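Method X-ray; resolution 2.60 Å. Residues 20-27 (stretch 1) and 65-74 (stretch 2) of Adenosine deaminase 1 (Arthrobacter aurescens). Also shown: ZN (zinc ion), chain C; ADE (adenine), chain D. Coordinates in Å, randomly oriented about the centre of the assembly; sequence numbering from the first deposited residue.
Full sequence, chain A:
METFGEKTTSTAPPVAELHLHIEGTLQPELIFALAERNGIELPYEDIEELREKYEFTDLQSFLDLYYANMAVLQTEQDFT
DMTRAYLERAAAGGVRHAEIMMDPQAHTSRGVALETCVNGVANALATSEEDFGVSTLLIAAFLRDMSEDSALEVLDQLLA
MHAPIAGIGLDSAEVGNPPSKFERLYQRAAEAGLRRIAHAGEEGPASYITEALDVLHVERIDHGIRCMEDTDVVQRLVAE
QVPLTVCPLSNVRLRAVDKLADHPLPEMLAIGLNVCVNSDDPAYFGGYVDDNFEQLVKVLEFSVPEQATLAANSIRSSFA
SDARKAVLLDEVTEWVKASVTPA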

# COMPACT_ATOMS: atom_id res chain seq x y z
N LEU A 20 0.28 0.89 -0.76
CA LEU A 20 -0.98 1.57 -0.99
C LEU A 20 -1.87 0.84 -1.99
O LEU A 20 -1.46 0.58 -3.12
CB LEU A 20 -0.76 3.00 -1.47
CG LEU A 20 -2.07 3.67 -1.86
CD1 LEU A 20 -2.20 5.00 -1.16
CD2 LEU A 20 -2.22 3.81 -3.38
N HIS A 21 -3.09 0.54 -1.57
CA HIS A 21 -4.06 -0.12 -2.43
C HIS A 21 -4.97 0.90 -3.08
O HIS A 21 -5.63 1.68 -2.40
CB HIS A 21 -4.89 -1.10 -1.60
CG HIS A 21 -4.06 -2.07 -0.82
ND1 HIS A 21 -3.80 -3.35 -1.25
CD2 HIS A 21 -3.42 -1.93 0.37
CE1 HIS A 21 -3.05 -3.97 -0.36
NE2 HIS A 21 -2.80 -3.13 0.63
N ILE A 22 -5.01 0.90 -4.41
CA ILE A 22 -5.78 1.91 -5.13
C ILE A 22 -7.27 1.83 -4.78
O ILE A 22 -7.94 2.86 -4.71
CB ILE A 22 -5.55 1.83 -6.65
CG1 ILE A 22 -5.86 3.18 -7.30
CG2 ILE A 22 -6.36 0.70 -7.27
CD1 ILE A 22 -5.06 4.33 -6.71
N GLU A 23 -7.76 0.62 -4.53
CA GLU A 23 -9.15 0.41 -4.15
C GLU A 23 -9.45 0.94 -2.74
O GLU A 23 -10.60 1.20 -2.40
CB GLU A 23 -9.52 -1.08 -4.22
CG GLU A 23 -9.35 -1.72 -5.59
CD GLU A 23 -7.94 -2.26 -5.83
OE1 GLU A 23 -6.98 -1.73 -5.25
OE2 GLU A 23 -7.80 -3.22 -6.62
N GLY A 24 -8.40 1.07 -1.93
CA GLY A 24 -8.53 1.57 -0.58
C GLY A 24 -8.48 3.08 -0.56
O GLY A 24 -8.54 3.73 0.48
N THR A 25 -8.38 3.63 -1.77
CA THR A 25 -8.34 5.06 -2.01
C THR A 25 -9.73 5.64 -2.27
O THR A 25 -9.93 6.86 -2.32
CB THR A 25 -7.42 5.32 -3.21
OG1 THR A 25 -6.14 5.74 -2.73
CG2 THR A 25 -8.00 6.36 -4.14
N LEU A 26 -10.70 4.73 -2.41
CA LEU A 26 -12.07 5.07 -2.79
C LEU A 26 -12.84 5.78 -1.68
O LEU A 26 -13.27 5.16 -0.71
CB LEU A 26 -12.81 3.80 -3.20
CG LEU A 26 -13.92 3.96 -4.23
CD1 LEU A 26 -13.45 4.84 -5.37
CD2 LEU A 26 -14.35 2.59 -4.74
N GLN A 27 -13.01 7.08 -1.83
CA GLN A 27 -13.70 7.90 -0.85
C GLN A 27 -15.22 7.79 -1.03
O GLN A 27 -15.71 7.65 -2.15
CB GLN A 27 -13.24 9.36 -1.00
CG GLN A 27 -13.24 10.15 0.29
CD GLN A 27 -12.24 9.63 1.30
OE1 GLN A 27 -11.04 9.56 1.03
NE2 GLN A 27 -12.74 9.27 2.48
N LEU A 65 -15.98 -4.69 3.65
CA LEU A 65 -16.41 -3.40 3.13
C LEU A 65 -15.57 -3.04 1.89
O LEU A 65 -16.11 -2.68 0.84
CB LEU A 65 -16.28 -2.32 4.21
CG LEU A 65 -16.82 -0.94 3.85
CD1 LEU A 65 -18.32 -0.99 3.68
CD2 LEU A 65 -16.43 0.08 4.91
N TYR A 66 -14.26 -3.14 2.04
CA TYR A 66 -13.29 -2.90 0.98
C TYR A 66 -13.68 -3.55 -0.35
O TYR A 66 -13.61 -2.92 -1.40
CB TYR A 66 -11.93 -3.41 1.46
CG TYR A 66 -10.80 -3.42 0.47
CD1 TYR A 66 -10.38 -4.60 -0.13
CD2 TYR A 66 -10.10 -2.25 0.17
CE1 TYR A 66 -9.33 -4.63 -1.01
CE2 TYR A 66 -9.04 -2.27 -0.72
CZ TYR A 66 -8.66 -3.46 -1.31
OH TYR A 66 -7.60 -3.49 -2.20
N TYR A 67 -14.08 -4.81 -0.29
CA TYR A 67 -14.52 -5.54 -1.48
C TYR A 67 -15.92 -5.11 -1.92
O TYR A 67 -16.19 -4.99 -3.12
CB TYR A 67 -14.48 -7.05 -1.24
CG TYR A 67 -13.08 -7.58 -1.09
CD1 TYR A 67 -12.10 -7.24 -2.01
CD2 TYR A 67 -12.73 -8.40 -0.03
CE1 TYR A 67 -10.81 -7.71 -1.89
CE2 TYR A 67 -11.44 -8.88 0.10
CZ TYR A 67 -10.48 -8.53 -0.83
OH TYR A 67 -9.19 -9.00 -0.72
N ALA A 68 -16.81 -4.89 -0.96
CA ALA A 68 -18.17 -4.49 -1.27
C ALA A 68 -18.18 -3.21 -2.09
O ALA A 68 -18.92 -3.08 -3.06
CB ALA A 68 -18.96 -4.29 0.01
N ASN A 69 -17.33 -2.26 -1.69
CA ASN A 69 -17.30 -0.95 -2.33
C ASN A 69 -16.81 -0.98 -3.78
O ASN A 69 -17.13 -0.09 -4.57
CB ASN A 69 -16.47 0.03 -1.50
CG ASN A 69 -17.21 0.50 -0.26
OD1 ASN A 69 -16.64 1.18 0.59
ND2 ASN A 69 -18.48 0.14 -0.16
N MET A 70 -16.06 -2.02 -4.12
CA MET A 70 -15.51 -2.14 -5.47
C MET A 70 -16.59 -2.32 -6.53
O MET A 70 -16.30 -2.24 -7.73
CB MET A 70 -14.52 -3.31 -5.55
CG MET A 70 -13.27 -3.12 -4.71
SD MET A 70 -12.09 -4.46 -5.00
CE MET A 70 -10.93 -4.16 -3.68
N ALA A 71 -17.82 -2.54 -6.10
CA ALA A 71 -18.93 -2.82 -7.01
C ALA A 71 -19.24 -1.66 -7.96
O ALA A 71 -19.84 -1.86 -9.02
CB ALA A 71 -20.17 -3.22 -6.24
N VAL A 72 -18.84 -0.44 -7.58
CA VAL A 72 -19.11 0.73 -8.41
C VAL A 72 -18.09 0.89 -9.53
O VAL A 72 -18.28 1.70 -10.45
CB VAL A 72 -19.16 2.03 -7.57
CG1 VAL A 72 -20.23 1.93 -6.50
CG2 VAL A 72 -17.80 2.32 -6.96
N LEU A 73 -17.01 0.12 -9.47
CA LEU A 73 -15.96 0.17 -10.49
C LEU A 73 -16.28 -0.71 -11.68
O LEU A 73 -15.93 -1.89 -11.69
CB LEU A 73 -14.62 -0.26 -9.88
CG LEU A 73 -14.07 0.58 -8.74
CD1 LEU A 73 -12.80 -0.04 -8.18
CD2 LEU A 73 -13.82 2.01 -9.22
N GLN A 74 -16.92 -0.15 -12.70
CA GLN A 74 -17.37 -0.93 -13.85
C GLN A 74 -16.57 -0.66 -15.12
O GLN A 74 -16.24 -1.57 -15.88
CB GLN A 74 -18.85 -0.67 -14.13
CG GLN A 74 -19.79 -1.12 -13.03
CD GLN A 74 -19.70 -2.60 -12.76
OE1 GLN A 74 -19.59 -3.03 -11.61
NE2 GLN A 74 -19.75 -3.40 -13.82
ZN ZN C . -2.09 -3.41 2.84
N9 ADE D . -6.10 -5.63 1.24
C8 ADE D . -6.09 -4.26 1.19
N7 ADE D . -5.42 -3.69 2.17
C5 ADE D . -4.96 -4.77 2.91
C6 ADE D . -4.18 -4.84 4.09
N6 ADE D . -3.72 -3.77 4.73
N1 ADE D . -3.90 -6.08 4.57
C2 ADE D . -4.37 -7.15 3.92
N3 ADE D . -5.11 -7.21 2.81
C4 ADE D . -5.37 -5.97 2.36

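Stretch 1 is mostly loop, with a short 3-10 turn at residues 22-24 in which Gly24 N donates to His21 O (2.9 Å) and Thr25 N to Ile22 O (3.1 Å). Stretch 2 enters as a helix, where Asn69 N reaches Leu65 O at 2.8 Å, and continues as a 3-10 segment at 70-72; there the bond from Val72 N to Asn69 O, at 3.5 Å, is weak. The closest CA pairs are Gly24 CA with Tyr66 CA, 6.7 Å apart, and Glu23 CA with Met70 CA, 7.0 Å apart. No hydrogen bond joins the stretches, so packing holds them together, burying 348 Å² in all.

The CA-to-CB bond of Tyr66 points sideways to stretch 1, but with chi1 in t the end of the long ring comes nearer. Gly24 N meets the ring's edge, 3.6 Å from Tyr66 CE2. With no side chain, Gly24 presents its backbone to the ring edge; an ideal CB would lie 3.8 Å from Tyr66 CE2, an ordinary contact distance, so the geometry does not require glycine here. At the far end of the ring, Tyr66 OH lies 3.7 Å from His21 CB and 3.6 Å from Glu23 OE1, the latter pair not hydrogen-bonded.

Met70 extends through two t torsions, chi2 and chi3, bringing its CE to 3.4 Å from Glu23 CB. Its flexible, unbranched chain can thus cover the aliphatic base of a buried acid whose OE2 is hydrogen-bonded elsewhere in the structure.

Farther along, Leu26 points toward stretch 2. Its CD2 lies 4.1 Å from Val72 CG2 and 4.5 Å from Leu73 CG, a small apolar cluster, and also packs 3.9 Å from Asn69 O. Leu26, Val72 and Leu73 are all buried, and their hydrocarbon side chains suit this spot because they bring no polar group that would need a partner.

The contact also borders the ligand site. His21 NE2 binds zinc at 2.3 Å, while adenine N7 lies over one face of the imidazole and adenine C8 over one face of the Tyr66 ring, 3.7 Å from Tyr66 CZ.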